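Local coordinates for acetyl xylan esterase (Geobacillus stearothermophilus, PDB 5BN1), which removes acetyl side groups from the xylose backbone of xylan and xylo-oligosaccharides, working as an SGNH-type serine esterase in a doughnut-shaped homooctamer, at residues G36-V41 with I54-K59; N177-T182 with A186-D191. The protein carries 1 engineered substitution. One frame throughout, in Å; residues are numbered along the deposited sequence. Where two conformers were deposited one is given.

Interaction 1 (G36-V41 with I54-K59)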
loop_
_atom_site.group_PDB
_atom_site.type_symbol
_atom_site.label_atom_id
_atom_site.label_comp_id
_atom_site.label_asym_id
_atom_site.label_seq_id
_atom_site.Cartn_x
_atom_site.Cartn_y
_atom_site.Cartn_z
ATOM N N GLY A 36 8.601 -15.376 18.365
ATOM C CA GLY A 36 9.555 -15.290 19.456
ATOM C C GLY A 36 9.453 -16.574 20.280
ATOM O O GLY A 36 9.252 -17.712 19.839
ATOM N N TYR A 37 9.699 -16.354 21.578
ATOM C CA TYR A 37 10.024 -17.513 22.445
ATOM C C TYR A 37 8.829 -18.499 22.520
ATOM O O TYR A 37 9.113 -19.675 22.644
ATOM C CB TYR A 37 10.481 -17.145 23.883
ATOM C CG TYR A 37 9.419 -16.699 24.864
ATOM C CD1 TYR A 37 8.916 -15.399 24.920
ATOM C CD2 TYR A 37 8.783 -17.654 25.673
ATOM C CE1 TYR A 37 7.877 -15.010 25.773
ATOM C CE2 TYR A 37 7.763 -17.256 26.516
ATOM C CZ TYR A 37 7.308 -15.993 26.565
ATOM O OH TYR A 37 6.222 -15.591 27.395
ATOM N N VAL A 38 7.594 -18.031 22.472
ATOM C CA VAL A 38 6.461 -18.959 22.488
ATOM C C VAL A 38 6.538 -19.951 21.299
ATOM O O VAL A 38 6.505 -21.124 21.464
ATOM C CB VAL A 38 5.160 -18.223 22.540
ATOM C CG1 VAL A 38 3.951 -19.177 22.415
ATOM C CG2 VAL A 38 5.035 -17.420 23.854
ATOM N N ALA A 39 6.757 -19.373 20.133
ATOM C CA ALA A 39 6.854 -20.226 18.985
ATOM C C ALA A 39 8.025 -21.151 19.096
ATOM O O ALA A 39 7.940 -22.303 18.601
ATOM C CB ALA A 39 6.948 -19.386 17.715
ATOM N N TYR A 40 9.157 -20.673 19.575
ATOM C CA TYR A 40 10.336 -21.485 19.699
ATOM C C TYR A 40 10.150 -22.660 20.665
ATOM O O TYR A 40 10.601 -23.775 20.448
ATOM C CB TYR A 40 11.583 -20.697 20.049
ATOM C CG TYR A 40 11.985 -19.591 19.117
ATOM C CD1 TYR A 40 11.474 -19.534 17.868
ATOM C CD2 TYR A 40 12.920 -18.730 19.481
ATOM C CE1 TYR A 40 11.826 -18.462 17.007
ATOM C CE2 TYR A 40 13.284 -17.634 18.669
ATOM C CZ TYR A 40 12.753 -17.547 17.458
ATOM O OH TYR A 40 13.143 -16.503 16.564
ATOM N N VAL A 41 9.466 -22.361 21.793
ATOM C CA VAL A 41 9.121 -23.411 22.717
ATOM C C VAL A 41 8.280 -24.487 22.034
ATOM O O VAL A 41 8.580 -25.682 22.181
ATOM C CB VAL A 41 8.405 -22.774 23.961
ATOM C CG1 VAL A 41 7.647 -23.861 24.728
ATOM C CG2 VAL A 41 9.351 -21.967 24.864
ATOM N N ILE A 54 0.614 -31.231 22.939
ATOM C CA ILE A 54 0.132 -30.043 23.651
ATOM C C ILE A 54 -0.506 -29.068 22.715
ATOM O O ILE A 54 -0.080 -28.976 21.527
ATOM C CB ILE A 54 1.226 -29.359 24.459
ATOM C CG1 ILE A 54 2.373 -28.998 23.601
ATOM C CG2 ILE A 54 1.696 -30.258 25.570
ATOM C CD1 ILE A 54 3.194 -27.954 24.317
ATOM N N ARG A 55 -1.542 -28.393 23.199
ATOM C CA ARG A 55 -2.137 -27.349 22.429
ATOM C C ARG A 55 -1.733 -26.038 23.117
ATOM O O ARG A 55 -1.715 -25.920 24.260
ATOM C CB ARG A 55 -3.642 -27.414 22.357
ATOM C CG ARG A 55 -4.263 -28.794 22.304
ATOM C CD ARG A 55 -5.753 -28.477 22.505
ATOM N NE ARG A 55 -5.904 -27.068 22.030
ATOM C CZ ARG A 55 -7.012 -26.342 22.087
ATOM N NH1 ARG A 55 -8.102 -26.831 22.656
ATOM N NH2 ARG A 55 -7.011 -25.115 21.635
ATOM N N VAL A 56 -1.235 -25.121 22.306
ATOM C CA VAL A 56 -0.655 -23.847 22.786
ATOM C C VAL A 56 -1.364 -22.674 22.224
ATOM O O VAL A 56 -1.712 -22.596 21.037
ATOM C CB VAL A 56 0.863 -23.808 22.532
ATOM C CG1 VAL A 56 1.477 -22.486 23.038
ATOM C CG2 VAL A 56 1.564 -24.970 23.132
ATOM N N VAL A 57 -1.659 -21.672 23.104
ATOM C CA VAL A 57 -2.336 -20.448 22.787
ATOM C C VAL A 57 -1.431 -19.257 23.284
ATOM O O VAL A 57 -0.855 -19.358 24.352
ATOM C CB VAL A 57 -3.707 -20.346 23.520
ATOM C CG1 VAL A 57 -4.461 -19.150 23.046
ATOM C CG2 VAL A 57 -4.537 -21.612 23.310
ATOM N N ASN A 58 -1.304 -18.227 22.442
ATOM C CA ASN A 58 -0.561 -17.040 22.785
ATOM C C ASN A 58 -1.449 -15.884 22.922
ATOM O O ASN A 58 -2.101 -15.370 22.008
ATOM C CB ASN A 58 0.496 -16.774 21.690
ATOM C CG ASN A 58 1.440 -15.638 22.083
ATOM O OD1 ASN A 58 1.165 -14.845 22.981
ATOM N ND2 ASN A 58 2.539 -15.497 21.319
ATOM N N LYS A 59 -1.588 -15.398 24.171
ATOM C CA LYS A 59 -2.386 -14.252 24.533
ATOM C C LYS A 59 -1.601 -13.005 24.910
ATOM O O LYS A 59 -2.095 -12.067 25.551
ATOM C CB LYS A 59 -3.454 -14.606 25.641
ATOM C CG LYS A 59 -4.494 -15.573 25.083
ATOM C CD LYS A 59 -5.417 -14.973 24.122
ATOM C CE LYS A 59 -6.647 -15.867 23.842
ATOM N NZ LYS A 59 -7.626 -15.203 22.947
#
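The first turn of helix 37-48 packs here on strand 55-58, an outermost strand of the parallel sheet in this SGNH-hydrolase fold. Val38 faces the strand and meets two of its residues, Val56 and Asn58, whose side chains leave the same side of the strand. CG1 of Val38 lies 4.2 Å from CG1 of Val56; the two valines pass alongside each other in opposite directions, and Phe11 of the neighbouring strand 8-13 touches both. Two residues further along the strand, the amide of Asn58 reaches across the branch point of Val38, with ND2 4.0 Å from Val38 CB and the same distance from Val38 CG2. With CG anti to the backbone N (chi1 -172°), the amide is directed at the helix. It is buried yet satisfied: ND2 gives hydrogen bonds to the carbonyls of Thr17 and Leu33, while OD1 accepts one from Gly60 N. These bonds fix the rotation of the amide, which leaves its nitrogen in van der Waals contact with the valine. The Asn58 side chain is about 10 Å from that of Ser15, the probable nucleophile. Such packing of a helix over an edge strand is characteristic of the three-layered alpha/beta/alpha sandwich of SGNH hydrolases.

Interaction 2 (N177-T182 with A186-D191)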
loop_
_atom_site.group_PDB
_atom_site.type_symbol
_atom_site.label_atom_id
_atom_site.label_comp_id
_atom_site.label_asym_id
_atom_site.label_seq_id
_atom_site.Cartn_x
_atom_site.Cartn_y
_atom_site.Cartn_z
ATOM N N ASN A 177 21.579 -12.894 32.453
ATOM C CA ASN A 177 22.775 -12.521 33.119
ATOM C C ASN A 177 23.960 -13.426 32.721
ATOM O O ASN A 177 25.084 -12.892 32.622
ATOM C CB ASN A 177 22.579 -12.640 34.633
ATOM C CG ASN A 177 21.674 -11.558 35.212
ATOM O OD1 ASN A 177 21.377 -10.592 34.549
ATOM N ND2 ASN A 177 21.214 -11.776 36.455
ATOM N N GLU A 178 23.672 -14.705 32.530
ATOM C CA GLU A 178 24.798 -15.638 32.118
ATOM C C GLU A 178 25.384 -15.215 30.769
ATOM O O GLU A 178 26.596 -15.087 30.614
ATOM C CB GLU A 178 24.253 -16.990 32.089
ATOM C CG GLU A 178 25.303 -18.018 31.577
ATOM C CD GLU A 178 26.521 -18.231 32.503
ATOM O OE1 GLU A 178 26.522 -17.914 33.772
ATOM O OE2 GLU A 178 27.517 -18.741 31.860
ATOM N N VAL A 179 24.512 -14.843 29.853
ATOM C CA VAL A 179 25.030 -14.428 28.522
ATOM C C VAL A 179 25.748 -13.069 28.568
ATOM O O VAL A 179 26.640 -12.761 27.795
ATOM C CB VAL A 179 23.885 -14.483 27.499
ATOM C CG1 VAL A 179 24.333 -13.997 26.136
ATOM C CG2 VAL A 179 23.350 -15.918 27.389
ATOM N N LEU A 180 25.231 -12.191 29.435
ATOM C CA LEU A 180 25.803 -10.866 29.641
ATOM C C LEU A 180 27.194 -10.885 30.262
ATOM O O LEU A 180 27.916 -9.869 30.214
ATOM C CB LEU A 180 24.814 -10.025 30.440
ATOM C CG LEU A 180 23.523 -9.657 29.721
ATOM C CD1 LEU A 180 22.505 -9.115 30.723
ATOM C CD2 LEU A 180 23.791 -8.600 28.648
ATOM N N LYS A 181 27.641 -12.081 30.718
ATOM C CA LYS A 181 29.061 -12.197 31.048
ATOM C C LYS A 181 29.940 -12.074 29.835
ATOM O O LYS A 181 31.144 -11.733 29.987
ATOM C CB LYS A 181 29.337 -13.509 31.744
ATOM C CG LYS A 181 28.626 -13.557 33.098
ATOM C CD LYS A 181 28.976 -14.865 33.836
ATOM C CE LYS A 181 28.130 -15.087 35.055
ATOM N NZ LYS A 181 28.182 -16.533 35.439
ATOM N N THR A 182 29.400 -12.330 28.640
ATOM C CA THR A 182 30.097 -12.349 27.402
ATOM C C THR A 182 29.741 -11.163 26.501
ATOM O O THR A 182 30.610 -10.533 25.949
ATOM C CB THR A 182 29.840 -13.634 26.678
ATOM O OG1 THR A 182 30.311 -14.744 27.470
ATOM C CG2 THR A 182 30.503 -13.732 25.291
ATOM N N ALA A 186 23.585 -4.442 23.772
ATOM C CA ALA A 186 23.181 -4.097 22.410
ATOM C C ALA A 186 23.346 -5.242 21.415
ATOM O O ALA A 186 22.702 -5.258 20.407
ATOM C CB ALA A 186 23.994 -2.944 21.939
ATOM N N ALA A 187 24.196 -6.220 21.751
ATOM C CA ALA A 187 24.330 -7.430 20.921
ATOM C C ALA A 187 23.091 -8.324 20.937
ATOM O O ALA A 187 22.873 -9.110 19.989
ATOM C CB ALA A 187 25.583 -8.189 21.278
ATOM N N LEU A 188 22.286 -8.212 21.995
ATOM C CA LEU A 188 21.047 -8.921 22.129
ATOM C C LEU A 188 19.812 -8.028 21.910
ATOM O O LEU A 188 18.769 -8.502 21.407
ATOM C CB LEU A 188 20.936 -9.520 23.539
ATOM C CG LEU A 188 21.949 -10.651 23.843
ATOM C CD1 LEU A 188 21.913 -10.890 25.366
ATOM C CD2 LEU A 188 21.542 -11.874 23.068
ATOM N N ALA A 189 19.860 -6.755 22.321
ATOM C CA ALA A 189 18.731 -5.873 22.268
ATOM C C ALA A 189 19.178 -4.429 22.376
ATOM O O ALA A 189 19.680 -3.948 23.403
ATOM C CB ALA A 189 17.702 -6.150 23.400
ATOM N N TRP A 190 19.037 -3.687 21.272
ATOM C CA TRP A 190 19.350 -2.291 21.303
ATOM C C TRP A 190 18.632 -1.546 22.459
ATOM O O TRP A 190 19.277 -0.682 23.057
ATOM C CB TRP A 190 19.020 -1.572 20.016
ATOM C CG TRP A 190 20.043 -1.658 18.915
ATOM C CD1 TRP A 190 21.172 -2.389 18.873
ATOM C CD2 TRP A 190 19.954 -0.918 17.673
ATOM N NE1 TRP A 190 21.828 -2.130 17.649
ATOM C CE2 TRP A 190 21.113 -1.235 16.939
ATOM C CE3 TRP A 190 19.052 -0.010 17.168
ATOM C CZ2 TRP A 190 21.348 -0.667 15.680
ATOM C CZ3 TRP A 190 19.281 0.543 15.834
ATOM C CH2 TRP A 190 20.441 0.236 15.196
ATOM N N ASP A 191 17.373 -1.878 22.705
ATOM C CA ASP A 191 16.645 -1.103 23.734
ATOM C C ASP A 191 16.669 -1.881 25.074
ATOM O O ASP A 191 15.995 -1.396 25.990
ATOM C CB ASP A 191 15.205 -0.871 23.254
ATOM C CG ASP A 191 14.383 -2.073 23.088
ATOM O OD1 ASP A 191 14.754 -3.211 23.503
ATOM O OD2 ASP A 191 13.257 -1.944 22.477
#
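A small apolar contact joins the C-terminal end of helix 172-180 to the loop that carries the presumed charge-relay residues before helix 197-211. Leu188 supplies the whole loop side of it through one methyl, CD1, which lies 4.0 Å from CG1 of Val179 and 4.4 Å from CD2 of Leu180. A chi1 of -67° sets its CG opposite the carbonyl carbon and sends CD1 toward the helix, where the side chain meets that of Val179 at a slant. Val179 points its CB toward the loop, whereas Leu180 reaches Leu188 only with a terminal methyl; Ile139 touches both leucines. Thr182 N is hydrogen-bonded to Val179 O at 2.9 Å, an i to i-3 bond. On the exposed side of this turn Lys181 NZ forms a salt bridge to Glu178 OE1 at 2.7 Å, approaching on the syn side but 31° out of the carboxylate plane. Three residues after Leu188, Asp191 OD1 is bonded to Val193 N, which helps hold the carboxylate, and OD2 is hydrogen-bonded to His194 ND1, consistent with positioning the imidazole; Trp190 stacks on Trp95 of a neighbouring subunit. A late loop bearing Asp and His three residues apart is characteristic of the Ser-His-Asp triad in SGNH esterases.

Interaction 1 is complete before interaction 2 begins, and their centres lie 23 Å apart, with nearest atoms about 11 Å from each other. The first is nearer the centre of the folded chain, beside the outermost strand 55-58; the second is peripheral, beyond strand 168-170 at the other end of the sheet order, where helix 172-180 gives way to a loop. Helix 197-211, which follows that loop, relates the two: its side chains touch Tyr37 and Tyr40 of segment 36-41. Interaction 1 lies near the probable nucleophile, Ser15, which follows strand 8-13, whereas interaction 2 includes the loop that carries the probable charge-relay pair. Both contacts also border the same neighbouring subunit of the octamer.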